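Long-range contacts in putative uncharacterized protein (Toxoplasma gondii, PDB 4FBD), which is of unknown function but belongs to the DUF3228 family and forms a two-chain assembly in the crystal: residues A[102-110]-A[228-236]; A[146-157]-A[179-190]. All blocks are in the same frame, centred on the assembly; numbering follows the deposited sequence.

Contact 1 (A[102-110]-A[228-236])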
loop_
_atom_site.group_PDB
_atom_site.type_symbol
_atom_site.label_atom_id
_atom_site.label_comp_id
_atom_site.label_asym_id
_atom_site.label_seq_id
_atom_site.Cartn_x
_atom_site.Cartn_y
_atom_site.Cartn_z
ATOM N N LEU A 102 -19.953 -16.459 2.617
ATOM C CA LEU A 102 -19.726 -15.062 2.932
ATOM C C LEU A 102 -18.522 -14.548 2.134
ATOM O O LEU A 102 -17.568 -15.289 1.907
ATOM C CB LEU A 102 -19.463 -14.893 4.432
ATOM C CG LEU A 102 -20.559 -15.431 5.363
ATOM C CD1 LEU A 102 -20.171 -15.263 6.845
ATOM C CD2 LEU A 102 -21.920 -14.755 5.045
ATOM N N PRO A 103 -18.566 -13.265 1.717
ATOM C CA PRO A 103 -17.476 -12.662 0.987
ATOM C C PRO A 103 -16.249 -12.442 1.881
ATOM O O PRO A 103 -16.342 -12.532 3.096
ATOM C CB PRO A 103 -18.056 -11.322 0.566
ATOM C CG PRO A 103 -19.029 -11.010 1.566
ATOM C CD PRO A 103 -19.644 -12.305 1.944
ATOM N N GLY A 104 -15.128 -12.098 1.261
ATOM C CA GLY A 104 -13.847 -11.898 1.957
ATOM C C GLY A 104 -13.625 -10.459 2.317
ATOM O O GLY A 104 -12.617 -10.124 2.913
ATOM N N SER A 105 -14.578 -9.596 1.978
ATOM C CA SER A 105 -14.439 -8.183 2.269
ATOM C C SER A 105 -15.784 -7.453 2.391
ATOM O O SER A 105 -16.828 -7.992 2.057
ATOM C CB SER A 105 -13.611 -7.561 1.171
ATOM O OG SER A 105 -14.235 -7.788 -0.053
ATOM N N LEU A 106 -15.729 -6.220 2.898
ATOM C CA LEU A 106 -16.902 -5.379 3.105
ATOM C C LEU A 106 -16.676 -3.983 2.537
ATOM O O LEU A 106 -15.533 -3.541 2.404
ATOM C CB LEU A 106 -17.216 -5.231 4.604
ATOM C CG LEU A 106 -17.729 -6.462 5.349
ATOM C CD1 LEU A 106 -17.478 -6.331 6.830
ATOM C CD2 LEU A 106 -19.208 -6.711 5.059
ATOM N N PRO A 107 -17.769 -3.290 2.214
ATOM C CA PRO A 107 -17.686 -1.933 1.720
ATOM C C PRO A 107 -17.338 -0.980 2.850
ATOM O O PRO A 107 -17.728 -1.202 4.005
ATOM C CB PRO A 107 -19.098 -1.622 1.186
ATOM C CG PRO A 107 -19.990 -2.745 1.621
ATOM C CD PRO A 107 -19.120 -3.889 2.064
ATOM N N ILE A 108 -16.586 0.053 2.527
ATOM C CA ILE A 108 -16.232 1.047 3.520
ATOM C C ILE A 108 -17.252 2.142 3.371
ATOM O O ILE A 108 -17.385 2.674 2.286
ATOM C CB ILE A 108 -14.827 1.598 3.260
ATOM C CG1 ILE A 108 -13.801 0.466 3.362
ATOM C CG2 ILE A 108 -14.483 2.645 4.288
ATOM C CD1 ILE A 108 -12.499 0.772 2.656
ATOM N N THR A 109 -17.998 2.446 4.427
ATOM C CA THR A 109 -18.996 3.522 4.385
ATOM C C THR A 109 -18.633 4.613 5.387
ATOM O O THR A 109 -17.704 4.456 6.169
ATOM C CB THR A 109 -20.351 3.022 4.785
ATOM O OG1 THR A 109 -20.296 2.621 6.154
ATOM C CG2 THR A 109 -20.789 1.820 3.912
ATOM N N ALA A 110 -19.378 5.720 5.376
ATOM C CA ALA A 110 -19.112 6.797 6.324
ATOM C C ALA A 110 -19.373 6.300 7.756
ATOM O O ALA A 110 -18.725 6.744 8.683
ATOM C CB ALA A 110 -19.967 8.062 6.021
ATOM N N TYR A 228 -11.072 0.043 -6.581
ATOM C CA TYR A 228 -11.865 -0.939 -5.851
ATOM C C TYR A 228 -11.548 -0.905 -4.368
ATOM O O TYR A 228 -12.460 -0.810 -3.544
ATOM C CB TYR A 228 -11.663 -2.382 -6.361
ATOM C CG TYR A 228 -12.642 -3.333 -5.683
ATOM C CD1 TYR A 228 -13.927 -3.499 -6.174
ATOM C CD2 TYR A 228 -12.311 -4.005 -4.552
ATOM C CE1 TYR A 228 -14.835 -4.325 -5.556
ATOM C CE2 TYR A 228 -13.230 -4.859 -3.919
ATOM C CZ TYR A 228 -14.492 -5.009 -4.440
ATOM O OH TYR A 228 -15.433 -5.814 -3.835
ATOM N N TRP A 229 -10.254 -0.935 -4.040
ATOM C CA TRP A 229 -9.818 -1.039 -2.657
ATOM C C TRP A 229 -9.945 0.232 -1.837
ATOM O O TRP A 229 -9.867 0.167 -0.616
ATOM C CB TRP A 229 -8.457 -1.762 -2.549
ATOM C CG TRP A 229 -8.630 -3.192 -3.014
ATOM C CD1 TRP A 229 -8.244 -3.712 -4.198
ATOM C CD2 TRP A 229 -9.323 -4.251 -2.325
ATOM N NE1 TRP A 229 -8.618 -5.042 -4.291
ATOM C CE2 TRP A 229 -9.290 -5.390 -3.157
ATOM C CE3 TRP A 229 -9.954 -4.347 -1.087
ATOM C CZ2 TRP A 229 -9.856 -6.612 -2.786
ATOM C CZ3 TRP A 229 -10.535 -5.552 -0.723
ATOM C CH2 TRP A 229 -10.471 -6.682 -1.576
ATOM N N LYS A 230 -10.240 1.361 -2.487
ATOM C CA LYS A 230 -10.507 2.574 -1.742
ATOM C C LYS A 230 -11.848 2.465 -1.028
ATOM O O LYS A 230 -12.066 3.172 -0.043
ATOM C CB LYS A 230 -10.607 3.854 -2.618
ATOM C CG LYS A 230 -9.522 4.053 -3.582
ATOM C CD LYS A 230 -9.194 5.482 -3.911
ATOM C CE LYS A 230 -10.345 6.384 -4.240
ATOM N NZ LYS A 230 -9.774 7.681 -4.854
ATOM N N THR A 231 -12.761 1.629 -1.536
ATOM C CA THR A 231 -14.106 1.565 -0.960
ATOM C C THR A 231 -14.535 0.179 -0.387
ATOM O O THR A 231 -15.707 -0.064 -0.089
ATOM C CB THR A 231 -15.111 2.056 -2.000
ATOM O OG1 THR A 231 -15.023 1.234 -3.173
ATOM C CG2 THR A 231 -14.805 3.544 -2.441
ATOM N N HIS A 232 -13.573 -0.706 -0.224
ATOM C CA HIS A 232 -13.794 -2.032 0.305
ATOM C C HIS A 232 -12.558 -2.414 1.054
ATOM O O HIS A 232 -11.446 -2.005 0.681
ATOM C CB HIS A 232 -13.937 -3.071 -0.780
ATOM C CG HIS A 232 -15.014 -2.785 -1.757
ATOM N ND1 HIS A 232 -14.802 -2.021 -2.879
ATOM C CD2 HIS A 232 -16.309 -3.170 -1.793
ATOM C CE1 HIS A 232 -15.925 -1.944 -3.569
ATOM N NE2 HIS A 232 -16.850 -2.642 -2.936
ATOM N N ALA A 233 -12.747 -3.238 2.073
ATOM C CA ALA A 233 -11.661 -3.709 2.875
ATOM C C ALA A 233 -11.872 -5.160 3.240
ATOM O O ALA A 233 -13.001 -5.589 3.495
ATOM C CB ALA A 233 -11.548 -2.873 4.114
ATOM N N ILE A 234 -10.772 -5.915 3.298
ATOM C CA ILE A 234 -10.843 -7.320 3.665
ATOM C C ILE A 234 -11.271 -7.414 5.141
ATOM O O ILE A 234 -11.245 -6.422 5.866
ATOM C CB ILE A 234 -9.505 -8.055 3.496
ATOM C CG1 ILE A 234 -8.446 -7.489 4.471
ATOM C CG2 ILE A 234 -9.041 -8.021 2.025
ATOM C CD1 ILE A 234 -7.130 -8.314 4.530
ATOM N N VAL A 235 -11.693 -8.607 5.545
ATOM C CA VAL A 235 -12.051 -8.893 6.916
ATOM C C VAL A 235 -10.900 -9.688 7.475
ATOM O O VAL A 235 -10.362 -10.508 6.789
ATOM C CB VAL A 235 -13.339 -9.712 7.001
ATOM C CG1 VAL A 235 -13.533 -10.335 8.411
ATOM C CG2 VAL A 235 -14.500 -8.822 6.664
ATOM N N MET A 236 -10.501 -9.433 8.709
ATOM C CA MET A 236 -9.408 -10.189 9.307
ATOM C C MET A 236 -9.632 -10.245 10.813
ATOM O O MET A 236 -10.040 -9.245 11.434
ATOM C CB MET A 236 -8.075 -9.529 8.975
ATOM C CG MET A 236 -6.862 -10.290 9.419
ATOM S SD MET A 236 -5.383 -9.269 9.275
ATOM C CE MET A 236 -5.307 -8.943 7.527
HETATM O O HOH W 1 -15.945 -6.151 -0.995
#
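Ile108 drives its CD1 end at the backbone of the partner strand, 3.4 Å from His232 N, and rests against Ala233 CB. Its CG1 lies anti to the carbonyl carbon (chi1 -62°), which carries CD1 toward His232 N; the small Ala233 lets this methyl come within 4.0 Å of its CB. On the same face as Ala233, Leu106 crosses Val235 at a slant, CD1 to CG2 3.9 Å, a pairing of apolar branches suited to a buried surface. On the other face Pro107 and His232 form a non-hydrogen-bonded pair. The imidazole ND1 donates an almost straight bond of 2.7 Å to Tyr228 O, lying in the ring plane, while one ring face lies over the Tyr228 ring, with CZ 3.3 Å above the imidazole plane. Ser105 sets its CB at the edge of the Trp229 indole. A water lies between Ser105 OG and Tyr228 OH, though its 2.5 Å approach to OG is doubtfully short; Tyr228 OH also hydrogen-bonds Glu191. Backbone bonds join Leu106 and Ala233 in both directions, and Ile108 N donates to Thr231 O at 2.8 Å. Within this chain strand 105-107 is an outermost strand of its sheet, antiparallel to 232-235, which is flanked on its other side by strand 130-135; helix 137-140 packs on Leu106 and Val235, and Leu242 of the second subunit packs on Ile108.

Contact 2 (A[146-157]-A[179-190]); sequences PAAFLDLILYSR and PAWSIIAVKAQN
Strands 149-156 and 181-189 run antiparallel, their axes at 158°, with a classic beta bulge where Ile184 and Ala185 both face Ile153. Within the bulge, Ile184 brings CG1 3.3 Å from Tyr155 CD1, obliquely to the ring; its CG1 stands between the backbone N and carbonyl carbon (chi1 58°), which turns it to the tyrosine. Ile153 meets the small Ala185 through CG1. On the opposite face Leu152 and Val186 lie side by side, CD2 to CG1 3.8 Å, Leu154 sends CD2 to Ile183 CG1, and its CB meets Trp181 CE3 at 3.8 Å, the two side chains crossing at about a right angle. Asn190 OD1 accepts from Ala148 N at 2.7 Å, extending the pairing beyond the strand. Arg157 lays one face of its guanidinium over Ala180 CA, while its NE bonds to Ala178 O. Asp151 and Gln189 have their carboxylate and amide planes 73° apart and share a water that donates to Asp151 OD2 and Gln189 OE1; Gln189 NE2 bonds to Tyr193 O and Glu191 O. With His92 ND1 bonded to OD1, both carboxylate oxygens of the buried Asp151 are satisfied, whereas the leucine, isoleucine and valine face depends on apolar packing.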
loop_
_atom_site.group_PDB
_atom_site.type_symbol
_atom_site.label_atom_id
_atom_site.label_comp_id
_atom_site.label_asym_id
_atom_site.label_seq_id
_atom_site.Cartn_x
_atom_site.Cartn_y
_atom_site.Cartn_z
ATOM N N PRO A 146 -24.410 -13.430 2.978
ATOM C CA PRO A 146 -24.129 -14.240 1.803
ATOM C C PRO A 146 -23.945 -13.378 0.591
ATOM O O PRO A 146 -24.738 -12.487 0.355
ATOM C CB PRO A 146 -25.393 -15.088 1.660
ATOM C CG PRO A 146 -25.796 -15.328 3.053
ATOM C CD PRO A 146 -25.463 -14.046 3.807
ATOM N N ALA A 147 -22.888 -13.645 -0.157
ATOM C CA ALA A 147 -22.588 -12.905 -1.390
ATOM C C ALA A 147 -23.551 -13.282 -2.474
ATOM O O ALA A 147 -24.099 -14.365 -2.480
ATOM C CB ALA A 147 -21.167 -13.205 -1.852
ATOM N N ALA A 148 -23.713 -12.383 -3.421
ATOM C CA ALA A 148 -24.572 -12.585 -4.550
ATOM C C ALA A 148 -24.126 -13.752 -5.455
ATOM O O ALA A 148 -24.967 -14.514 -5.981
ATOM C CB ALA A 148 -24.633 -11.306 -5.333
ATOM N N PHE A 149 -22.814 -13.929 -5.598
ATOM C CA PHE A 149 -22.291 -14.935 -6.515
ATOM C C PHE A 149 -21.098 -15.714 -6.024
ATOM O O PHE A 149 -20.491 -15.381 -5.025
ATOM C CB PHE A 149 -21.809 -14.248 -7.801
ATOM C CG PHE A 149 -22.821 -13.348 -8.431
ATOM C CD1 PHE A 149 -23.895 -13.876 -9.131
ATOM C CD2 PHE A 149 -22.674 -11.963 -8.365
ATOM C CE1 PHE A 149 -24.839 -13.030 -9.722
ATOM C CE2 PHE A 149 -23.611 -11.114 -8.949
ATOM C CZ PHE A 149 -24.687 -11.641 -9.627
ATOM N N LEU A 150 -20.792 -16.779 -6.763
ATOM C CA LEU A 150 -19.602 -17.570 -6.572
ATOM C C LEU A 150 -18.828 -17.500 -7.889
ATOM O O LEU A 150 -19.394 -17.765 -8.959
ATOM C CB LEU A 150 -19.935 -19.029 -6.259
ATOM C CG LEU A 150 -20.757 -19.248 -4.993
ATOM C CD1 LEU A 150 -21.154 -20.690 -4.875
ATOM C CD2 LEU A 150 -19.984 -18.743 -3.757
ATOM N N ASP A 151 -17.563 -17.095 -7.815
ATOM C CA ASP A 151 -16.695 -17.067 -8.967
ATOM C C ASP A 151 -16.054 -18.436 -8.859
ATOM O O ASP A 151 -15.336 -18.714 -7.883
ATOM C CB ASP A 151 -15.666 -15.948 -8.841
ATOM C CG ASP A 151 -14.883 -15.689 -10.133
ATOM O OD1 ASP A 151 -15.110 -16.393 -11.143
ATOM O OD2 ASP A 151 -14.038 -14.741 -10.131
ATOM N N LEU A 152 -16.374 -19.320 -9.799
ATOM C CA LEU A 152 -15.814 -20.664 -9.807
ATOM C C LEU A 152 -14.611 -20.645 -10.716
ATOM O O LEU A 152 -14.730 -20.319 -11.912
ATOM C CB LEU A 152 -16.820 -21.672 -10.309
ATOM C CG LEU A 152 -18.137 -21.781 -9.541
ATOM C CD1 LEU A 152 -19.071 -22.822 -10.238
ATOM C CD2 LEU A 152 -17.870 -22.109 -8.084
ATOM N N ILE A 153 -13.446 -20.966 -10.167
ATOM C CA ILE A 153 -12.235 -20.943 -10.978
ATOM C C ILE A 153 -11.956 -22.351 -11.413
ATOM O O ILE A 153 -11.918 -23.251 -10.577
ATOM C CB ILE A 153 -11.026 -20.419 -10.212
ATOM C CG1 ILE A 153 -11.368 -19.122 -9.468
ATOM C CG2 ILE A 153 -9.858 -20.208 -11.176
ATOM C CD1 ILE A 153 -11.817 -18.017 -10.383
ATOM N N LEU A 154 -11.757 -22.539 -12.714
ATOM C CA LEU A 154 -11.509 -23.854 -13.290
ATOM C C LEU A 154 -10.092 -24.027 -13.824
ATOM O O LEU A 154 -9.468 -23.080 -14.270
ATOM C CB LEU A 154 -12.472 -24.085 -14.457
ATOM C CG LEU A 154 -13.963 -23.957 -14.124
ATOM C CD1 LEU A 154 -14.808 -24.173 -15.352
ATOM C CD2 LEU A 154 -14.385 -24.916 -13.022
ATOM N N TYR A 155 -9.590 -25.254 -13.750
ATOM C CA TYR A 155 -8.286 -25.626 -14.311
ATOM C C TYR A 155 -8.523 -26.816 -15.181
ATOM O O TYR A 155 -9.402 -27.623 -14.888
ATOM C CB TYR A 155 -7.243 -25.944 -13.225
ATOM C CG TYR A 155 -6.357 -24.762 -12.854
ATOM C CD1 TYR A 155 -6.900 -23.581 -12.358
ATOM C CD2 TYR A 155 -4.971 -24.840 -12.990
ATOM C CE1 TYR A 155 -6.089 -22.503 -12.016
ATOM C CE2 TYR A 155 -4.151 -23.775 -12.653
ATOM C CZ TYR A 155 -4.719 -22.605 -12.170
ATOM O OH TYR A 155 -3.917 -21.545 -11.833
ATOM N N SER A 156 -7.763 -26.917 -16.265
ATOM C CA SER A 156 -7.877 -28.053 -17.152
ATOM C C SER A 156 -7.465 -29.306 -16.395
ATOM O O SER A 156 -6.853 -29.221 -15.331
ATOM C CB SER A 156 -6.967 -27.898 -18.375
ATOM O OG SER A 156 -5.602 -27.880 -17.993
ATOM N N ARG A 157 -7.837 -30.453 -16.949
ATOM C CA ARG A 157 -7.475 -31.769 -16.412
ATOM C C ARG A 157 -5.942 -31.898 -16.416
ATOM O O ARG A 157 -5.334 -32.422 -15.489
ATOM C CB ARG A 157 -8.067 -32.842 -17.325
ATOM C CG ARG A 157 -7.770 -34.243 -16.922
ATOM C CD ARG A 157 -7.978 -35.221 -18.082
ATOM N NE ARG A 157 -9.335 -35.247 -18.620
ATOM C CZ ARG A 157 -9.719 -34.785 -19.813
ATOM N NH1 ARG A 157 -8.857 -34.253 -20.660
ATOM N NH2 ARG A 157 -10.993 -34.885 -20.173
ATOM N N PRO A 179 -12.948 -35.236 -15.526
ATOM C CA PRO A 179 -13.555 -34.082 -16.186
ATOM C C PRO A 179 -12.515 -33.180 -16.888
ATOM O O PRO A 179 -11.358 -33.080 -16.435
ATOM C CB PRO A 179 -14.224 -33.328 -15.029
ATOM C CG PRO A 179 -14.453 -34.361 -13.946
ATOM C CD PRO A 179 -13.376 -35.392 -14.119
ATOM N N ALA A 180 -12.920 -32.530 -17.978
ATOM C CA ALA A 180 -12.010 -31.656 -18.715
ATOM C C ALA A 180 -11.645 -30.439 -17.864
ATOM O O ALA A 180 -10.505 -30.005 -17.844
ATOM C CB ALA A 180 -12.620 -31.238 -20.044
ATOM N N TRP A 181 -12.626 -29.929 -17.129
ATOM C CA TRP A 181 -12.432 -28.778 -16.266
ATOM C C TRP A 181 -12.814 -29.120 -14.872
ATOM O O TRP A 181 -13.844 -29.733 -14.658
ATOM C CB TRP A 181 -13.330 -27.625 -16.725
ATOM C CG TRP A 181 -12.940 -27.144 -18.053
ATOM C CD1 TRP A 181 -13.491 -27.493 -19.240
ATOM C CD2 TRP A 181 -11.857 -26.262 -18.348
ATOM N NE1 TRP A 181 -12.838 -26.858 -20.265
ATOM C CE2 TRP A 181 -11.825 -26.099 -19.744
ATOM C CE3 TRP A 181 -10.916 -25.590 -17.565
ATOM C CZ2 TRP A 181 -10.883 -25.294 -20.382
ATOM C CZ3 TRP A 181 -9.984 -24.774 -18.197
ATOM C CH2 TRP A 181 -9.978 -24.633 -19.592
ATOM N N SER A 182 -12.004 -28.712 -13.904
ATOM C CA SER A 182 -12.356 -28.947 -12.514
ATOM C C SER A 182 -12.221 -27.690 -11.691
ATOM O O SER A 182 -11.302 -26.910 -11.875
ATOM C CB SER A 182 -11.534 -30.084 -11.885
ATOM O OG SER A 182 -11.958 -31.337 -12.392
ATOM N N ILE A 183 -13.143 -27.531 -10.762
ATOM C CA ILE A 183 -13.148 -26.395 -9.859
ATOM C C ILE A 183 -11.986 -26.553 -8.858
ATOM O O ILE A 183 -11.901 -27.562 -8.155
ATOM C CB ILE A 183 -14.481 -26.346 -9.095
ATOM C CG1 ILE A 183 -15.636 -26.135 -10.094
ATOM C CG2 ILE A 183 -14.429 -25.281 -7.968
ATOM C CD1 ILE A 183 -16.989 -26.391 -9.512
ATOM N N ILE A 184 -11.088 -25.570 -8.832
ATOM C CA ILE A 184 -9.953 -25.566 -7.917
ATOM C C ILE A 184 -10.070 -24.428 -6.868
ATOM O O ILE A 184 -9.409 -24.451 -5.832
ATOM C CB ILE A 184 -8.601 -25.518 -8.673
ATOM C CG1 ILE A 184 -8.484 -24.293 -9.571
ATOM C CG2 ILE A 184 -8.385 -26.777 -9.509
ATOM C CD1 ILE A 184 -8.160 -23.030 -8.853
ATOM N N ALA A 185 -10.938 -23.459 -7.140
ATOM C CA ALA A 185 -11.180 -22.359 -6.216
ATOM C C ALA A 185 -12.607 -21.888 -6.354
ATOM O O ALA A 185 -13.195 -21.965 -7.427
ATOM C CB ALA A 185 -10.210 -21.187 -6.482
ATOM N N VAL A 186 -13.144 -21.381 -5.251
ATOM C CA VAL A 186 -14.499 -20.833 -5.187
ATOM C C VAL A 186 -14.436 -19.548 -4.388
ATOM O O VAL A 186 -14.018 -19.540 -3.249
ATOM C CB VAL A 186 -15.472 -21.792 -4.483
ATOM C CG1 VAL A 186 -16.858 -21.193 -4.488
ATOM C CG2 VAL A 186 -15.455 -23.145 -5.148
ATOM N N LYS A 187 -14.859 -18.452 -4.996
ATOM C CA LYS A 187 -14.803 -17.155 -4.361
ATOM C C LYS A 187 -16.165 -16.535 -4.245
ATOM O O LYS A 187 -16.781 -16.240 -5.260
ATOM C CB LYS A 187 -13.950 -16.246 -5.230
ATOM C CG LYS A 187 -12.499 -16.206 -4.907
ATOM C CD LYS A 187 -12.239 -15.153 -3.836
ATOM C CE LYS A 187 -12.581 -13.730 -4.344
ATOM N NZ LYS A 187 -12.139 -12.675 -3.386
ATOM N N ALA A 188 -16.623 -16.316 -3.021
ATOM C CA ALA A 188 -17.895 -15.646 -2.794
ATOM C C ALA A 188 -17.643 -14.163 -2.949
ATOM O O ALA A 188 -16.723 -13.610 -2.315
ATOM C CB ALA A 188 -18.441 -15.937 -1.418
ATOM N N GLN A 189 -18.447 -13.519 -3.794
ATOM C CA GLN A 189 -18.315 -12.103 -4.024
ATOM C C GLN A 189 -19.621 -11.550 -4.592
ATOM O O GLN A 189 -20.487 -12.300 -5.033
ATOM C CB GLN A 189 -17.132 -11.827 -4.951
ATOM C CG GLN A 189 -17.231 -12.477 -6.336
ATOM C CD GLN A 189 -16.017 -12.219 -7.173
ATOM O OE1 GLN A 189 -14.928 -12.641 -6.811
ATOM N NE2 GLN A 189 -16.191 -11.534 -8.330
ATOM N N ASN A 190 -19.780 -10.236 -4.532
ATOM C CA ASN A 190 -21.000 -9.596 -4.995
ATOM C C ASN A 190 -20.843 -9.031 -6.367
ATOM O O ASN A 190 -21.798 -8.625 -6.954
ATOM C CB ASN A 190 -21.418 -8.500 -4.004
ATOM C CG ASN A 190 -21.827 -9.088 -2.660
ATOM O OD1 ASN A 190 -22.665 -9.980 -2.604
ATOM N ND2 ASN A 190 -21.257 -8.580 -1.578
HETATM O O HOH W 2 -22.605 -10.109 0.911
HETATM O O HOH W 3 -12.912 -12.775 -8.506
#

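The centres of contacts 1 and 2 lie about 21 Å apart, and the contacts belong to different sheets. Contact 2 pairs two neighbouring strands of the five-stranded mixed sheet, with strand 90-96 beyond 149-156; contact 1 lies at the margin of the four-stranded mixed sheet. Contact 2 is nested within the loop that contact 1 closes: the chain leaves 105-107, lays down 117-121 and 130-135 of the same sheet, crosses to 149-156 and, through helix 157-166, to 181-189, then returns through helix 219-229 to 232-235. The contacts touch where Leu102 CD2 packs 3.5 Å from Pro146 N, loop against loop, and Pro103 lies against Ala188, all within a single DUF3228 range.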